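Local atomic coordinates of cyclase (Uncultured organism, PDB entry 5IBZ), a protein that belongs to the putative cyclase family, probably has arylformamidase activity, and binds acetylphosphate. Residues V165-G170 / R180-G185. Residues are numbered along the deposited sequence; the frame is centred on the assembly and turned at random.
Sequences VRFKGG and RADLEG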
# COMPACT_ATOMS: atom_id res chain seq x y z
N VAL B 165 0.75 12.03 34.96
CA VAL B 165 1.38 10.88 35.62
C VAL B 165 2.14 11.34 36.87
O VAL B 165 1.95 10.80 37.96
CB VAL B 165 2.30 10.10 34.63
CG1 VAL B 165 3.16 9.08 35.35
CG2 VAL B 165 1.46 9.41 33.55
N ARG B 166 2.99 12.35 36.73
CA ARG B 166 3.78 12.79 37.89
C ARG B 166 2.91 13.50 38.93
O ARG B 166 3.15 13.39 40.13
CB ARG B 166 4.94 13.70 37.46
CG ARG B 166 6.18 12.92 37.04
CD ARG B 166 7.37 13.83 36.72
NE ARG B 166 8.57 13.04 36.48
CZ ARG B 166 8.88 12.46 35.31
NH1 ARG B 166 8.08 12.62 34.24
NH2 ARG B 166 10.00 11.74 35.20
N PHE B 167 1.90 14.24 38.47
CA PHE B 167 0.98 14.89 39.38
C PHE B 167 0.29 13.86 40.29
O PHE B 167 0.06 14.12 41.48
CB PHE B 167 -0.06 15.71 38.61
CG PHE B 167 -1.13 16.30 39.49
CD1 PHE B 167 -0.81 17.27 40.41
CD2 PHE B 167 -2.46 15.91 39.36
CE1 PHE B 167 -1.79 17.82 41.22
CE2 PHE B 167 -3.44 16.45 40.19
CZ PHE B 167 -3.09 17.41 41.09
N LYS B 168 -0.02 12.69 39.73
CA LYS B 168 -0.71 11.62 40.46
C LYS B 168 0.27 10.62 41.09
O LYS B 168 -0.12 9.52 41.49
CB LYS B 168 -1.69 10.91 39.54
CG LYS B 168 -2.84 11.79 39.03
CD LYS B 168 -3.83 12.08 40.14
CE LYS B 168 -5.08 12.74 39.63
NZ LYS B 168 -6.10 12.85 40.72
N GLY B 169 1.53 11.02 41.21
CA GLY B 169 2.49 10.28 42.01
C GLY B 169 3.37 9.32 41.25
O GLY B 169 4.08 8.52 41.87
N GLY B 170 3.32 9.37 39.92
CA GLY B 170 4.17 8.53 39.08
C GLY B 170 3.46 7.43 38.31
O GLY B 170 4.10 6.64 37.60
N ARG B 180 -10.86 18.07 34.83
CA ARG B 180 -10.51 19.48 34.91
C ARG B 180 -9.63 19.76 36.13
O ARG B 180 -8.61 20.45 36.04
CB ARG B 180 -11.77 20.34 34.98
CG ARG B 180 -11.49 21.86 35.09
CD ARG B 180 -12.75 22.63 35.46
NE ARG B 180 -12.47 24.07 35.56
CZ ARG B 180 -12.78 24.98 34.64
NH1 ARG B 180 -13.48 24.64 33.56
NH2 ARG B 180 -12.43 26.24 34.82
N ALA B 181 -10.03 19.25 37.28
CA ALA B 181 -9.30 19.51 38.51
C ALA B 181 -7.88 18.93 38.43
O ALA B 181 -6.94 19.53 38.93
CB ALA B 181 -10.05 18.93 39.68
N ASP B 182 -7.74 17.76 37.81
CA ASP B 182 -6.40 17.17 37.62
C ASP B 182 -5.52 18.07 36.75
O ASP B 182 -4.34 18.32 37.05
CB ASP B 182 -6.48 15.80 36.95
CG ASP B 182 -7.16 14.76 37.77
OD1 ASP B 182 -7.17 14.86 39.03
OD2 ASP B 182 -7.63 13.78 37.14
N LEU B 183 -6.09 18.55 35.65
CA LEU B 183 -5.33 19.39 34.73
C LEU B 183 -4.92 20.71 35.40
O LEU B 183 -3.77 21.12 35.32
CB LEU B 183 -6.15 19.65 33.46
CG LEU B 183 -6.34 18.42 32.58
CD1 LEU B 183 -7.48 18.63 31.61
CD2 LEU B 183 -5.06 18.09 31.83
N GLU B 184 -5.86 21.36 36.09
CA GLU B 184 -5.53 22.62 36.78
C GLU B 184 -4.55 22.39 37.93
O GLU B 184 -3.66 23.21 38.18
CB GLU B 184 -6.81 23.29 37.29
CG GLU B 184 -7.70 23.69 36.16
CD GLU B 184 -8.77 24.70 36.57
OE1 GLU B 184 -9.64 24.34 37.39
OE2 GLU B 184 -8.73 25.84 36.07
N GLY B 185 -4.70 21.26 38.61
CA GLY B 185 -3.87 20.93 39.75
C GLY B 185 -2.44 20.67 39.32
O GLY B 185 -1.49 21.08 39.99
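The ring of Phe167 lies with one face over bare helix backbone, its CE1 3.5 Å from Gly185 C, at a residue that has no side chain. The contact joins the Schellman-capped end of the short helix 164-167, which follows strand 158-163 of the mixed sheet, to the first turns of helix 180-190. Phe167 has CG anti to the backbone N (chi1 174°), which carries the phenyl toward that helix. A CB on Gly185 would come to 2.7 Å from Phe167 CZ, a clash, so the close seating of the ring depends on the glycine. On the CE2 side the ring meets the preceding turn obliquely, CE2 standing 3.8 Å from Asp182 O, and Ala186 and Lys189 extend its surroundings along the same helix. Cutting Phe167 back to an alanine removes the ring and would probably leave a gap over the Gly185 backbone, with the salt bridge beside it as the main remaining link between the two segments.

That salt bridge is formed by Lys168, the first residue past the helix, whose chain bends at chi2 (-72°) and brings its end to Asp182. The two side chains cross at about a right angle. Tyr176 OH hydrogen-bonds both Lys168 NZ and Asp182 OD2, so the hydroxyl ties ammonium and carboxylate together from the connecting loop and probably helps to fix the rotation of the acid. Behind Lys168, Gly169 takes a positive phi as the C-prime residue of the Schellman motif: Gly170 N returns to Val165 O at 2.8 Å, and Gly169 N bonds Arg166 O. Lys168 NZ meets Asp182 OD1 at 2.8 Å from above the carboxylate, 43° out of its plane.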